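Local structure of N-alpha-acetyltransferase 38, NatC auxiliary subunit (Saccharomyces cerevisiae, 6YGB) at residues D8-T13 with G26-V31; A33-L38 with V58-V63. The protein serves as the small auxiliary subunit of the NatC complex, which acetylates the N-termini of nascent protein chains at the ribosome. All coordinates share one frame; numbering follows the deposited sequence.

Contact 1. Residues D8-T13 with G26-V31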
ATOM      1  N   ASP C   8      34.058  22.945  13.986  1.00106.47           N
ATOM      2  CA  ASP C   8      34.012  24.161  13.182  1.00108.27           C
ATOM      3  C   ASP C   8      33.763  23.857  11.709  1.00103.08           C
ATOM      4  O   ASP C   8      33.111  24.648  11.018  1.00102.85           O
ATOM      5  CB  ASP C   8      35.311  24.953  13.352  1.00113.70           C
ATOM      6  CG  ASP C   8      35.565  25.361  14.797  1.00118.95           C
ATOM      7  OD1 ASP C   8      34.584  25.623  15.525  1.00120.05           O
ATOM      8  OD2 ASP C   8      36.747  25.422  15.200  1.00122.09           O
ATOM      9  N   PHE C   9      34.266  22.722  11.217  1.00 99.97           N
ATOM     10  CA  PHE C   9      34.070  22.357   9.820  1.00 95.50           C
ATOM     11  C   PHE C   9      32.642  21.922   9.521  1.00 90.14           C
ATOM     12  O   PHE C   9      32.225  21.984   8.358  1.00 87.61           O
ATOM     13  CB  PHE C   9      35.033  21.236   9.420  1.00 94.86           C
ATOM     14  CG  PHE C   9      36.437  21.699   9.161  1.00 97.02           C
ATOM     15  CD1 PHE C   9      36.815  22.142   7.903  1.00 97.40           C
ATOM     16  CD2 PHE C   9      37.385  21.678  10.172  1.00 98.68           C
ATOM     17  CE1 PHE C   9      38.108  22.565   7.662  1.00100.10           C
ATOM     18  CE2 PHE C   9      38.678  22.100   9.935  1.00101.16           C
ATOM     19  CZ  PHE C   9      39.038  22.543   8.680  1.00101.99           C
ATOM     20  N   ILE C  10      31.894  21.480  10.538  1.00 88.12           N
ATOM     21  CA  ILE C  10      30.532  21.010  10.317  1.00 82.35           C
ATOM     22  C   ILE C  10      29.688  22.129   9.729  1.00 83.22           C
ATOM     23  O   ILE C  10      29.672  23.254  10.243  1.00 85.70           O
ATOM     24  CB  ILE C  10      29.926  20.495  11.631  1.00 77.65           C
ATOM     25  CG1 ILE C  10      30.600  19.193  12.070  1.00 75.47           C
ATOM     26  CG2 ILE C  10      28.424  20.283  11.491  1.00 73.47           C
ATOM     27  CD1 ILE C  10      30.271  18.016  11.185  1.00 72.61           C
ATOM     28  N   GLY C  11      28.972  21.820   8.650  1.00 81.12           N
ATOM     29  CA  GLY C  11      28.118  22.786   7.993  1.00 82.25           C
ATOM     30  C   GLY C  11      28.802  23.648   6.961  1.00 85.04           C
ATOM     31  O   GLY C  11      28.202  24.624   6.496  1.00 85.95           O
ATOM     32  N   ASN C  12      30.034  23.323   6.581  1.00 86.01           N
ATOM     33  CA  ASN C  12      30.786  24.105   5.611  1.00 86.78           C
ATOM     34  C   ASN C  12      31.074  23.265   4.376  1.00 82.33           C
ATOM     35  O   ASN C  12      31.456  22.097   4.488  1.00 81.30           O
ATOM     36  CB  ASN C  12      32.090  24.624   6.220  1.00 90.11           C
ATOM     37  CG  ASN C  12      31.856  25.739   7.219  1.00 94.12           C
ATOM     38  OD1 ASN C  12      32.118  25.586   8.411  1.00 96.27           O
ATOM     39  ND2 ASN C  12      31.354  26.869   6.734  1.00 95.67           N
ATOM     40  N   THR C  13      30.895  23.872   3.205  1.00 79.90           N
ATOM     41  CA  THR C  13      31.131  23.186   1.940  1.00 76.61           C
ATOM     42  C   THR C  13      32.574  22.712   1.840  1.00 74.05           C
ATOM     43  O   THR C  13      33.506  23.465   2.125  1.00 73.39           O
ATOM     44  CB  THR C  13      30.799  24.120   0.775  1.00 77.86           C
ATOM     45  OG1 THR C  13      29.388  24.373   0.752  1.00 76.96           O
ATOM     46  CG2 THR C  13      31.218  23.506  -0.547  1.00 77.55           C
ATOM     47  N   GLY C  26      30.128  19.140  -1.383  1.00 69.64           N
ATOM     48  CA  GLY C  26      28.946  19.071  -0.547  1.00 69.80           C
ATOM     49  C   GLY C  26      29.211  19.616   0.836  1.00 73.65           C
ATOM     50  O   GLY C  26      30.360  19.816   1.241  1.00 75.68           O
ATOM     51  N   SER C  27      28.121  19.862   1.560  1.00 75.63           N
ATOM     52  CA  SER C  27      28.205  20.359   2.925  1.00 79.71           C
ATOM     53  C   SER C  27      28.453  19.206   3.888  1.00 77.18           C
ATOM     54  O   SER C  27      27.766  18.182   3.836  1.00 75.48           O
ATOM     55  CB  SER C  27      26.916  21.085   3.308  1.00 84.48           C
ATOM     56  OG  SER C  27      26.986  21.562   4.638  1.00 90.36           O
ATOM     57  N   LEU C  28      29.426  19.387   4.784  1.00 75.91           N
ATOM     58  CA  LEU C  28      29.831  18.335   5.717  1.00 71.85           C
ATOM     59  C   LEU C  28      28.786  18.174   6.818  1.00 67.58           C
ATOM     60  O   LEU C  28      28.623  19.060   7.667  1.00 65.97           O
ATOM     61  CB  LEU C  28      31.205  18.647   6.303  1.00 71.95           C
ATOM     62  CG  LEU C  28      31.727  17.584   7.272  1.00 69.98           C
ATOM     63  CD1 LEU C  28      32.137  16.328   6.522  1.00 68.66           C
ATOM     64  CD2 LEU C  28      32.883  18.129   8.081  1.00 71.73           C
ATOM     65  N   VAL C  29      28.094  17.028   6.812  1.00 64.97           N
ATOM     66  CA  VAL C  29      27.068  16.754   7.815  1.00 62.48           C
ATOM     67  C   VAL C  29      27.676  16.124   9.060  1.00 62.45           C
ATOM     68  O   VAL C  29      27.350  16.513  10.188  1.00 64.71           O
ATOM     69  CB  VAL C  29      25.968  15.857   7.227  1.00 60.12           C
ATOM     70  CG1 VAL C  29      25.166  15.214   8.347  1.00 59.99           C
ATOM     71  CG2 VAL C  29      25.056  16.658   6.330  1.00 58.61           C
ATOM     72  N   ALA C  30      28.541  15.127   8.884  1.00 62.16           N
ATOM     73  CA  ALA C  30      29.150  14.456  10.023  1.00 62.81           C
ATOM     74  C   ALA C  30      30.448  13.785   9.599  1.00 62.69           C
ATOM     75  O   ALA C  30      30.685  13.528   8.416  1.00 55.28           O
ATOM     76  CB  ALA C  30      28.198  13.427  10.644  1.00 54.19           C
ATOM     77  N   VAL C  31      31.291  13.510  10.592  1.00 62.97           N
ATOM     78  CA  VAL C  31      32.531  12.765  10.408  1.00 64.99           C
ATOM     79  C   VAL C  31      32.712  11.878  11.631  1.00 67.48           C
ATOM     80  O   VAL C  31      32.372  12.277  12.750  1.00 67.28           O
ATOM     81  CB  VAL C  31      33.742  13.706  10.203  1.00 66.19           C
ATOM     82  CG1 VAL C  31      33.934  14.624  11.407  1.00 68.08           C
ATOM     83  CG2 VAL C  31      35.007  12.906   9.916  1.00 66.59           C
TER
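Leu-28 holds its CG anti to the backbone N (chi1 -179°), which swings CD2 to the chain around Phe-9 and Ile-10; the side chain of Ile-10 answers from a different rotamer, with CG1 anti to its carbonyl carbon (chi1 -70°), which brings CD1 up to the strand. CD2 of Leu-28 touches Phe-9 CB at 4.0 Å and lies a similar distance from Ile-10 CD1. Ile-10 CD1 also reaches past the leucine to the backbone, coming within 3.4 Å of Val-29 O. The Phe-9 ring itself leads off the strand and meets Phe-28 of the N-alpha-acetyltransferase 35 chain edge-to-face.

Residues Phe-9 to Asn-12 form a type II beta turn, with Gly-11 at its third position in a left-handed backbone conformation and Asn-12 N bonded back to Phe-9 O. The turn presents Gly-11 N to Leu-28 O in a hydrogen bond of 3.0 Å. One step on, Leu-28 N gives a weak bond of 3.4 Å to Asn-12 O, so both backbone polar groups of Leu-28 are engaged by the turn. This is the passage of an Sm fold from its N-terminal helix into the first strand of the bent antiparallel sheet. Thr-13 then faces Ser-27 as an antiparallel non-hydrogen-bonded pair, with Thr-13 CA 3.5 Å from Gly-26 O in a CA-H...O contact.

Ser-27 OG sits over the backbone of the turn, 3.6 Å from Gly-11 C. Farther along strand 23-32, Val-29 and Ala-30 are together set against the single residue Leu-38, a classic beta bulge. From the bulge onward, Ala-30 and Val-31 pair with an antiparallel strand of N-alpha-acetyltransferase 35, which extends the sheet across the subunit interface.

Contact 2. Residues A33-L38 with V58-V63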
ATOM      1  N   ALA C  33      35.123   8.523  13.712  1.00 76.88           N
ATOM      2  CA  ALA C  33      36.482   8.301  14.203  1.00 79.59           C
ATOM      3  C   ALA C  33      37.407   7.749  13.127  1.00 80.50           C
ATOM      4  O   ALA C  33      38.617   7.997  13.170  1.00 82.58           O
ATOM      5  CB  ALA C  33      36.460   7.356  15.400  1.00 80.89           C
ATOM      6  N   GLN C  34      36.871   6.992  12.173  1.00 79.33           N
ATOM      7  CA  GLN C  34      37.661   6.444  11.083  1.00 80.35           C
ATOM      8  C   GLN C  34      37.639   7.333   9.845  1.00 79.23           C
ATOM      9  O   GLN C  34      37.910   6.854   8.738  1.00 79.63           O
ATOM     10  CB  GLN C  34      37.172   5.038  10.739  1.00 79.80           C
ATOM     11  CG  GLN C  34      37.033   4.126  11.948  1.00 80.96           C
ATOM     12  CD  GLN C  34      38.349   3.910  12.677  1.00 85.67           C
ATOM     13  OE1 GLN C  34      38.395   3.894  13.908  1.00 86.97           O
ATOM     14  NE2 GLN C  34      39.425   3.735  11.918  1.00 88.02           N
ATOM     15  N   MET C  35      37.306   8.614  10.019  1.00 77.63           N
ATOM     16  CA  MET C  35      37.277   9.616   8.953  1.00 75.63           C
ATOM     17  C   MET C  35      36.304   9.252   7.831  1.00 72.71           C
ATOM     18  O   MET C  35      36.493   9.652   6.681  1.00 71.54           O
ATOM     19  CB  MET C  35      38.678   9.873   8.385  1.00 78.31           C
ATOM     20  CG  MET C  35      38.859  11.275   7.811  1.00 80.10           C
ATOM     21  SD  MET C  35      40.513  11.580   7.161  1.00 85.35           S
ATOM     22  CE  MET C  35      40.565  10.396   5.817  1.00 84.55           C
ATOM     23  N   ASN C  36      35.255   8.490   8.148  1.00 71.61           N
ATOM     24  CA  ASN C  36      34.144   8.334   7.218  1.00 67.91           C
ATOM     25  C   ASN C  36      33.331   9.618   7.215  1.00 63.10           C
ATOM     26  O   ASN C  36      32.987  10.142   8.279  1.00 63.06           O
ATOM     27  CB  ASN C  36      33.257   7.152   7.616  1.00 69.28           C
ATOM     28  CG  ASN C  36      34.016   5.843   7.683  1.00 71.39           C
ATOM     29  OD1 ASN C  36      34.869   5.564   6.841  1.00 71.99           O
ATOM     30  ND2 ASN C  36      33.708   5.030   8.692  1.00 71.92           N
ATOM     31  N   LEU C  37      33.032  10.133   6.029  1.00 61.22           N
ATOM     32  CA  LEU C  37      32.357  11.413   5.886  1.00 61.35           C
ATOM     33  C   LEU C  37      30.921  11.212   5.427  1.00 60.88           C
ATOM     34  O   LEU C  37      30.615  10.278   4.683  1.00 61.82           O
ATOM     35  CB  LEU C  37      33.086  12.310   4.883  1.00 61.68           C
ATOM     36  CG  LEU C  37      34.576  12.574   5.093  1.00 61.78           C
ATOM     37  CD1 LEU C  37      35.165  13.155   3.831  1.00 61.51           C
ATOM     38  CD2 LEU C  37      34.808  13.510   6.269  1.00 62.91           C
ATOM     39  N   LEU C  38      30.040  12.098   5.880  1.00 58.53           N
ATOM     40  CA  LEU C  38      28.675  12.182   5.379  1.00 56.10           C
ATOM     41  C   LEU C  38      28.474  13.594   4.857  1.00 57.34           C
ATOM     42  O   LEU C  38      28.632  14.562   5.610  1.00 58.36           O
ATOM     43  CB  LEU C  38      27.649  11.846   6.465  1.00 56.20           C
ATOM     44  CG  LEU C  38      26.186  11.747   6.017  1.00 53.97           C
ATOM     45  CD1 LEU C  38      25.987  10.613   5.020  1.00 52.65           C
ATOM     46  CD2 LEU C  38      25.267  11.570   7.217  1.00 52.80           C
ATOM     47  N   VAL C  58      30.914   9.048   2.308  1.00 59.82           N
ATOM     48  CA  VAL C  58      32.194   8.818   1.653  1.00 61.52           C
ATOM     49  C   VAL C  58      33.097   8.064   2.621  1.00 62.39           C
ATOM     50  O   VAL C  58      33.512   8.622   3.642  1.00 61.03           O
ATOM     51  CB  VAL C  58      32.858  10.134   1.212  1.00 62.14           C
ATOM     52  CG1 VAL C  58      34.014   9.851   0.284  1.00 64.26           C
ATOM     53  CG2 VAL C  58      31.834  11.045   0.555  1.00 60.72           C
ATOM     54  N   PRO C  59      33.436   6.804   2.347  1.00 64.70           N
ATOM     55  CA  PRO C  59      34.325   6.056   3.245  1.00 69.65           C
ATOM     56  C   PRO C  59      35.756   6.574   3.166  1.00 76.61           C
ATOM     57  O   PRO C  59      36.138   7.302   2.249  1.00 76.17           O
ATOM     58  CB  PRO C  59      34.229   4.615   2.730  1.00 67.66           C
ATOM     59  CG  PRO C  59      32.998   4.585   1.880  1.00 57.91           C
ATOM     60  CD  PRO C  59      32.862   5.952   1.296  1.00 62.67           C
ATOM     61  N   ARG C  60      36.554   6.171   4.159  1.00 83.55           N
ATOM     62  CA  ARG C  60      37.912   6.693   4.306  1.00 90.14           C
ATOM     63  C   ARG C  60      38.785   6.353   3.100  1.00 93.59           C
ATOM     64  O   ARG C  60      39.480   7.222   2.559  1.00 94.19           O
ATOM     65  CB  ARG C  60      38.530   6.139   5.590  1.00 95.86           C
ATOM     66  CG  ARG C  60      40.003   6.447   5.751  1.00102.42           C
ATOM     67  CD  ARG C  60      40.629   5.610   6.855  1.00106.48           C
ATOM     68  NE  ARG C  60      42.090   5.665   6.821  1.00110.48           N
ATOM     69  CZ  ARG C  60      42.822   6.544   7.500  1.00113.75           C
ATOM     70  NH1 ARG C  60      42.228   7.446   8.273  1.00113.36           N
ATOM     71  NH2 ARG C  60      44.147   6.519   7.411  1.00117.85           N
ATOM     72  N   ARG C  61      38.774   5.085   2.680  1.00 95.88           N
ATOM     73  CA  ARG C  61      39.595   4.653   1.552  1.00100.05           C
ATOM     74  C   ARG C  61      39.261   5.427   0.285  1.00 97.86           C
ATOM     75  O   ARG C  61      40.150   5.707  -0.529  1.00100.94           O
ATOM     76  CB  ARG C  61      39.402   3.156   1.305  1.00106.78           C
ATOM     77  CG  ARG C  61      40.216   2.612   0.142  1.00113.95           C
ATOM     78  CD  ARG C  61      39.511   1.470  -0.583  1.00115.83           C
ATOM     79  NE  ARG C  61      38.483   1.944  -1.509  1.00115.60           N
ATOM     80  CZ  ARG C  61      37.979   1.215  -2.501  1.00117.17           C
ATOM     81  NH1 ARG C  61      38.412  -0.021  -2.704  1.00120.69           N
ATOM     82  NH2 ARG C  61      37.047   1.727  -3.296  1.00115.77           N
ATOM     83  N   SER C  62      37.989   5.784   0.107  1.00 90.03           N
ATOM     84  CA  SER C  62      37.501   6.434  -1.100  1.00 82.44           C
ATOM     85  C   SER C  62      37.901   7.899  -1.201  1.00 77.37           C
ATOM     86  O   SER C  62      37.768   8.482  -2.281  1.00 74.71           O
ATOM     87  CB  SER C  62      35.976   6.318  -1.170  1.00 78.43           C
ATOM     88  OG  SER C  62      35.567   4.963  -1.146  1.00 77.54           O
ATOM     89  N   VAL C  63      38.378   8.505  -0.118  1.00 77.28           N
ATOM     90  CA  VAL C  63      38.762   9.914  -0.121  1.00 77.13           C
ATOM     91  C   VAL C  63      40.197  10.035  -0.626  1.00 81.08           C
ATOM     92  O   VAL C  63      41.135   9.552   0.013  1.00 82.06           O
ATOM     93  CB  VAL C  63      38.624  10.544   1.270  1.00 73.71           C
ATOM     94  CG1 VAL C  63      39.256  11.926   1.280  1.00 73.63           C
ATOM     95  CG2 VAL C  63      37.162  10.628   1.679  1.00 69.30           C
TER
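The amide of Asn-36 receives Arg-60 N at its OD1, in the plane of the carbonyl, in a 3.2 Å hydrogen bond that is noticeably bent (136° at the hydrogen). The guanidinium of Arg-60 has Gln-34 O at its edge, near its plane, while Met-35 CE approaches it obliquely. Most of this meeting is made by the aliphatic stem: Arg-60 runs extended from CG to NE past Gln-34 O, which lies 3.3 Å from Arg-60 CB and 3.5 Å from Arg-60 CD. Met-35 crosses that stem at about a right angle; its chain is straight as far as SD and then bends (chi3 64°), bringing CE to 4.0 Å from Arg-60 CG.

Just after Asn-36 and just before Pro-59 the two backbones join. Leu-37 and Val-58 form an antiparallel hydrogen-bonded pair, with Leu-37 N giving a bond of 2.9 Å to Val-58 O and Val-58 N returning one of 2.7 Å to Leu-37 O. In Sm and LSM domains the two loops brought together here, one entering the third strand and one joining the fourth to the fifth, are the regions that commonly line the RNA-binding pore. In NatC the neighbouring subunits approach the same loops: Tyr-34 OH of N-alpha-acetyltransferase 30 hydrogen-bonds Asn-36 O, and Asp-29 of N-alpha-acetyltransferase 35 makes a long, weak ion pair with Arg-60.

A type I turn from Arg-60 to Val-63 brings the chain back toward the strand. There Val-63 CG2 meets Leu-37 CD1 at 3.9 Å, the two side chains crossing nearly at right angles. Val-58 packs beside the leucine and extends this apolar layer to Leu-18 and Leu-24. At the loop, Asn-36 N bonds the carboxylate of Asp-32.

How the contacts relate
From the N terminus, the chain leaves helix 6-9 through the turn of contact 1, makes strand 13-18, and returns along strand 23-32, so contact 1 closes a loop that is chiefly a beta hairpin. Contact 2 opens only after that loop is shut: the chain passes through residues 33-36 into strand 37-39, runs through the hairpin of strands 42-46 and 49-54, and comes back at residues 58-63. The two loops are therefore in series, neither nested nor crossed. Strands 23-32 and 37-39 are sheet neighbours, with Val-31 packed on Leu-37, and through them contact 1, which ties the helix exit to strand 23-32, adjoins contact 2, which ties strand 37-39 to the loop before strand 63-69.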